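PDB 2WL9: catechol 2,3-dioxygenase from Rhodococcus sp., which probably catalyses the iron-dependent extradiol (meta) cleavage of catechols by dioxygen in the breakdown of aromatic hydrocarbons. Local coordinates for residues 25-31 with 129-134; 46-50 with 119-123. All coordinates share one frame; numbering follows the deposited sequence.

Contact 1: residues 25-31 with 129-134; sequences AGIMGMQ and PFHPGR
Gln31 reaches across to the backbone of His131, and Arg134 to that of Ile27. The Gln31 chain runs fully extended (chi1 -175°, chi2 178°), which lays its amide beside 129-131. There OE1 accepts a nearly straight bond from His131 N at 3.0 Å, with the donor above the amide carbonyl plane, while NE2 and Pro129 O are bridged by a water, 2.8 Å from each. Arg44 also donates to OE1, so both polar ends of the amide are held. Arg134 bends at chi2 (80°) and brings NE to 2.9 Å from Ile27 O, again above the carbonyl plane. A salt bridge from its NH1 to Asp222 ties the same guanidinium to helix 220-232.

Between these two grips the backbones meet directly. Gly133 N gives weak bonds to Met30 O (2.9 Å) and to Gly29 O (3.3 Å). Gly133 has no room for a side chain here, since a beta carbon would collide with Ala25 CB and Met30 O.

Carbon atoms close over the backbone carbonyls: Phe130 CZ lies 3.4 Å from Gly29 O, and the Arg134 methylene CG leans on Ala25 O at 3.3 Å. Carbon meets carbon where Phe130 CE1 approaches Gln31 CB.

Outside the pair, the His131 ring stacks on His131 of a neighbouring subunit.

The turn 25-31 links helix 17-24 to strand 31-33 in the N-terminal vicinal-oxygen-chelate module, and 129-134 belongs to the linker leading to the second module. The linker is thus pinned along the helix-to-strand turn of a two-domain type I extradiol dioxygenase fold.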
loop_
_atom_site.group_PDB
_atom_site.type_symbol
_atom_site.label_atom_id
_atom_site.label_comp_id
_atom_site.label_asym_id
_atom_site.label_seq_id
_atom_site.Cartn_x
_atom_site.Cartn_y
_atom_site.Cartn_z
ATOM N N ALA C 25 23.103 -5.411 31.303
ATOM C CA ALA C 25 23.582 -6.072 30.085
ATOM C C ALA C 25 23.209 -7.553 30.055
ATOM O O ALA C 25 22.602 -8.029 29.087
ATOM C CB ALA C 25 25.087 -5.880 29.916
ATOM N N GLY C 26 23.560 -8.271 31.123
ATOM C CA GLY C 26 23.397 -9.719 31.183
ATOM C C GLY C 26 21.964 -10.210 31.166
ATOM O O GLY C 26 21.671 -11.291 30.646
ATOM N N ILE C 27 21.059 -9.422 31.731
ATOM C CA ILE C 27 19.644 -9.774 31.708
ATOM C C ILE C 27 18.881 -8.943 30.690
ATOM O O ILE C 27 18.191 -9.499 29.836
ATOM C CB ILE C 27 18.990 -9.640 33.096
ATOM C CG1 ILE C 27 19.705 -10.556 34.096
ATOM C CG2 ILE C 27 17.480 -9.957 33.019
ATOM C CD1 ILE C 27 19.271 -10.373 35.528
ATOM N N MET C 28 19.008 -7.620 30.783
ATOM C CA MET C 28 18.165 -6.716 29.999
ATOM C C MET C 28 18.589 -6.582 28.537
ATOM O O MET C 28 17.752 -6.335 27.671
ATOM C CB MET C 28 18.027 -5.341 30.680
ATOM C CG MET C 28 17.356 -5.382 32.072
ATOM S SD MET C 28 15.785 -6.282 32.114
ATOM C CE MET C 28 15.516 -6.439 33.879
ATOM N N GLY C 29 19.873 -6.763 28.257
ATOM C CA GLY C 29 20.350 -6.758 26.866
ATOM C C GLY C 29 20.999 -5.453 26.445
ATOM O O GLY C 29 21.388 -5.284 25.285
ATOM N N MET C 30 21.124 -4.523 27.384
ATOM C CA MET C 30 21.828 -3.267 27.111
ATOM C C MET C 30 23.303 -3.527 26.839
ATOM O O MET C 30 23.824 -4.584 27.179
ATOM C CB MET C 30 21.666 -2.291 28.272
ATOM C CG MET C 30 20.229 -1.888 28.474
ATOM S SD MET C 30 20.004 -0.545 29.630
ATOM C CE MET C 30 18.226 -0.389 29.502
ATOM N N GLN C 31 23.958 -2.568 26.202
ATOM C CA GLN C 31 25.376 -2.682 25.907
ATOM C C GLN C 31 26.175 -1.852 26.894
ATOM O O GLN C 31 25.915 -0.663 27.063
ATOM C CB GLN C 31 25.675 -2.216 24.481
ATOM C CG GLN C 31 27.131 -2.416 24.074
ATOM C CD GLN C 31 27.413 -1.993 22.651
ATOM O OE1 GLN C 31 26.532 -1.500 21.949
ATOM N NE2 GLN C 31 28.654 -2.177 22.219
ATOM N N PRO C 129 28.047 -0.637 15.667
ATOM C CA PRO C 129 26.629 -0.906 15.844
ATOM C C PRO C 129 26.320 -1.463 17.220
ATOM O O PRO C 129 27.166 -2.135 17.824
ATOM C CB PRO C 129 26.312 -1.947 14.765
ATOM C CG PRO C 129 27.607 -2.476 14.313
ATOM C CD PRO C 129 28.635 -1.427 14.572
ATOM N N PHE C 130 25.120 -1.161 17.705
ATOM C CA PHE C 130 24.616 -1.710 18.959
ATOM C C PHE C 130 24.830 -3.219 19.027
ATOM O O PHE C 130 24.444 -3.957 18.116
ATOM C CB PHE C 130 23.135 -1.369 19.142
ATOM C CG PHE C 130 22.504 -2.026 20.338
ATOM C CD1 PHE C 130 22.770 -1.566 21.630
ATOM C CD2 PHE C 130 21.644 -3.108 20.175
ATOM C CE1 PHE C 130 22.191 -2.180 22.730
ATOM C CE2 PHE C 130 21.059 -3.732 21.274
ATOM C CZ PHE C 130 21.330 -3.264 22.556
ATOM N N HIS C 131 25.457 -3.654 20.113
ATOM C CA HIS C 131 25.760 -5.054 20.341
ATOM C C HIS C 131 25.298 -5.377 21.755
ATOM O O HIS C 131 25.925 -4.941 22.726
ATOM C CB HIS C 131 27.262 -5.305 20.186
ATOM C CG HIS C 131 27.627 -6.754 20.090
ATOM N ND1 HIS C 131 27.080 -7.602 19.147
ATOM C CD2 HIS C 131 28.504 -7.501 20.803
ATOM C CE1 HIS C 131 27.591 -8.811 19.299
ATOM N NE2 HIS C 131 28.465 -8.775 20.290
ATOM N N PRO C 132 24.175 -6.102 21.875
ATOM C CA PRO C 132 23.540 -6.347 23.168
ATOM C C PRO C 132 24.386 -7.177 24.138
ATOM O O PRO C 132 25.174 -8.023 23.708
ATOM C CB PRO C 132 22.256 -7.098 22.786
ATOM C CG PRO C 132 22.566 -7.741 21.473
ATOM C CD PRO C 132 23.415 -6.718 20.770
ATOM N N GLY C 133 24.224 -6.922 25.436
ATOM C CA GLY C 133 24.963 -7.638 26.480
ATOM C C GLY C 133 24.496 -9.066 26.714
ATOM O O GLY C 133 25.070 -9.794 27.529
ATOM N N ARG C 134 23.422 -9.448 26.030
ATOM C CA ARG C 134 22.972 -10.835 25.963
ATOM C C ARG C 134 22.261 -11.006 24.625
ATOM O O ARG C 134 21.829 -10.013 24.038
ATOM C CB ARG C 134 22.071 -11.207 27.158
ATOM C CG ARG C 134 20.849 -10.306 27.404
ATOM C CD ARG C 134 19.683 -10.637 26.487
ATOM N NE ARG C 134 18.414 -10.098 26.980
ATOM C CZ ARG C 134 17.242 -10.262 26.369
ATOM N NH1 ARG C 134 17.169 -10.953 25.235
ATOM N NH2 ARG C 134 16.142 -9.745 26.896
HETATM O O HOH W 1 29.435 -1.937 19.521
#

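Contact 2: residues 46-50 with 119-123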
loop_
_atom_site.group_PDB
_atom_site.type_symbol
_atom_site.label_atom_id
_atom_site.label_comp_id
_atom_site.label_asym_id
_atom_site.label_seq_id
_atom_site.Cartn_x
_atom_site.Cartn_y
_atom_site.Cartn_z
ATOM N N ASP C 46 20.942 1.671 21.803
ATOM C CA ASP C 46 20.742 1.915 20.373
ATOM C C ASP C 46 21.961 2.601 19.761
ATOM O O ASP C 46 23.056 2.500 20.303
ATOM C CB ASP C 46 19.458 2.728 20.129
ATOM C CG ASP C 46 19.478 4.109 20.795
ATOM O OD1 ASP C 46 20.497 4.496 21.408
ATOM O OD2 ASP C 46 18.452 4.818 20.703
ATOM N N ARG C 47 21.758 3.299 18.643
ATOM C CA ARG C 47 22.832 4.018 17.942
ATOM C C ARG C 47 23.603 5.025 18.815
ATOM O O ARG C 47 24.810 5.211 18.633
ATOM C CB ARG C 47 22.242 4.783 16.765
ATOM C CG ARG C 47 22.297 4.118 15.398
ATOM C CD ARG C 47 22.081 5.207 14.321
ATOM N NE ARG C 47 21.142 6.217 14.813
ATOM C CZ ARG C 47 21.088 7.492 14.426
ATOM N NH1 ARG C 47 21.909 7.979 13.497
ATOM N NH2 ARG C 47 20.189 8.288 14.978
ATOM N N TRP C 48 22.894 5.701 19.720
ATOM C CA TRP C 48 23.493 6.711 20.600
ATOM C C TRP C 48 24.634 6.114 21.405
ATOM O O TRP C 48 24.568 4.954 21.816
ATOM C CB TRP C 48 22.464 7.251 21.597
ATOM C CG TRP C 48 21.372 8.119 21.038
ATOM C CD1 TRP C 48 20.798 8.052 19.787
ATOM C CD2 TRP C 48 20.666 9.143 21.749
ATOM N NE1 TRP C 48 19.812 9.009 19.670
ATOM C CE2 TRP C 48 19.707 9.686 20.861
ATOM C CE3 TRP C 48 20.772 9.676 23.045
ATOM C CZ2 TRP C 48 18.843 10.731 21.236
ATOM C CZ3 TRP C 48 19.918 10.715 23.417
ATOM C CH2 TRP C 48 18.966 11.232 22.514
ATOM N N HIS C 49 25.675 6.909 21.636
ATOM C CA HIS C 49 26.769 6.495 22.510
ATOM C C HIS C 49 26.206 5.836 23.774
ATOM O O HIS C 49 26.674 4.762 24.180
ATOM C CB HIS C 49 27.649 7.694 22.874
ATOM C CG HIS C 49 28.689 7.380 23.903
ATOM N ND1 HIS C 49 28.508 7.640 25.245
ATOM C CD2 HIS C 49 29.915 6.816 23.791
ATOM C CE1 HIS C 49 29.579 7.255 25.916
ATOM N NE2 HIS C 49 30.450 6.759 25.056
ATOM N N HIS C 50 25.183 6.460 24.366
ATOM C CA HIS C 50 24.539 5.922 25.572
ATOM C C HIS C 50 23.143 6.496 25.819
ATOM O O HIS C 50 22.814 7.587 25.334
ATOM C CB HIS C 50 25.401 6.196 26.814
ATOM C CG HIS C 50 25.440 7.640 27.204
ATOM N ND1 HIS C 50 26.302 8.542 26.624
ATOM C CD2 HIS C 50 24.708 8.342 28.101
ATOM C CE1 HIS C 50 26.105 9.737 27.148
ATOM N NE2 HIS C 50 25.139 9.646 28.042
ATOM N N PHE C 119 18.860 19.426 26.414
ATOM C CA PHE C 119 20.023 19.325 25.545
ATOM C C PHE C 119 19.638 19.077 24.096
ATOM O O PHE C 119 18.509 18.657 23.808
ATOM C CB PHE C 119 20.906 18.161 26.018
ATOM C CG PHE C 119 20.369 16.799 25.642
ATOM C CD1 PHE C 119 20.806 16.159 24.486
ATOM C CD2 PHE C 119 19.431 16.162 26.447
ATOM C CE1 PHE C 119 20.321 14.888 24.138
ATOM C CE2 PHE C 119 18.930 14.893 26.109
ATOM C CZ PHE C 119 19.382 14.251 24.952
ATOM N N TYR C 120 20.593 19.303 23.201
ATOM C CA TYR C 120 20.480 18.909 21.789
ATOM C C TYR C 120 21.797 18.283 21.318
ATOM O O TYR C 120 22.849 18.503 21.922
ATOM C CB TYR C 120 20.130 20.119 20.893
ATOM C CG TYR C 120 21.283 21.085 20.677
ATOM C CD1 TYR C 120 22.175 20.915 19.611
ATOM C CD2 TYR C 120 21.494 22.158 21.549
ATOM C CE1 TYR C 120 23.239 21.782 19.420
ATOM C CE2 TYR C 120 22.557 23.034 21.365
ATOM C CZ TYR C 120 23.427 22.836 20.301
ATOM O OH TYR C 120 24.474 23.697 20.116
ATOM N N GLY C 121 21.730 17.521 20.227
ATOM C CA GLY C 121 22.921 16.938 19.608
ATOM C C GLY C 121 23.583 15.818 20.397
ATOM O O GLY C 121 24.743 15.953 20.814
ATOM N N PRO C 122 22.872 14.692 20.594
ATOM C CA PRO C 122 23.525 13.546 21.230
ATOM C C PRO C 122 24.640 13.002 20.352
ATOM O O PRO C 122 24.547 13.076 19.117
ATOM C CB PRO C 122 22.406 12.506 21.310
ATOM C CG PRO C 122 21.488 12.870 20.184
ATOM C CD PRO C 122 21.488 14.369 20.190
ATOM N N GLN C 123 25.689 12.483 20.992
ATOM C CA GLN C 123 26.731 11.734 20.305
ATOM C C GLN C 123 26.159 10.385 19.864
ATOM O O GLN C 123 25.652 9.616 20.679
ATOM C CB GLN C 123 27.949 11.524 21.223
ATOM C CG GLN C 123 29.073 10.659 20.624
ATOM C CD GLN C 123 30.150 10.279 21.641
ATOM O OE1 GLN C 123 30.424 11.016 22.589
ATOM N NE2 GLN C 123 30.761 9.121 21.442
HETATM O O HOH W 2 24.809 9.443 23.442
#
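The indole of Trp48 carries Pro122 on one face: CB stands 3.6 Å from the centroid of the six-membered ring, only 6° off its normal, a CH-pi contact, and CG lies 3.6 Å from Trp48 CZ2. At the far end of the indole, CZ3 and CH2 meet the edge of the Phe119 ring, in its plane, with CZ 3.9 Å from Trp48 CZ3. The His49 imidazole has the Gln123 amide over one face, its plane 40° from that of the ring, and NE2 comes to 3.4 Å from His49 CD2. At an edge of His49, in plane, its ND1 shares a hydrogen bond of 2.8 Å with His50 ND1.

Residues 46-50 connect strands 40-44 and 52-56 of the N-terminal sheet, and 119-123 is the end of strand 115-120 and its exit, so the contact sets the tip of one beta hairpin against a strand end in the glyoxalase-like fold. The 46-50 connection begins with an Asx turn, Asp46 OD1 accepting from Trp48 N.

One direct backbone bond joins the segments, His49 N to Gln123 O, at 2.9 Å and 170°. A water that accepts from His50 N lies 2.9 Å from Gln123 O and can donate to it. Gln123 runs out extended and crosses His49 at a slant, which puts its amide over the imidazole face; its NE2 bonds Asp125 and its OE1 takes a bond from Arg101, while His49 NE2 pairs with Asp35. Arg51 makes a cation-pi contact with Trp48, and His277 of a neighbouring subunit bonds Gly121 O.

Contacts 1 and 2 have centres about 17 Å apart and meet where Phe130 CD1 packs 3.7 Å from Asp46 N, so the aromatic ring beside Gln31 also borders the hairpin turn. Along the chain, contact 2 falls between the two segments of contact 1: 119-123 leads through a short run into 129-134, and Arg44, just before 46-50, bonds Gln31 as well as the carbonyls of Arg47 and Trp48. Neither contact reaches the iron(III), held by His149, His212, Tyr253 and Glu263 in the other module. In contact 1 the side chain of Met28 is about 14 Å from the bound iron(III) ion. Each contact touches a different neighbouring subunit.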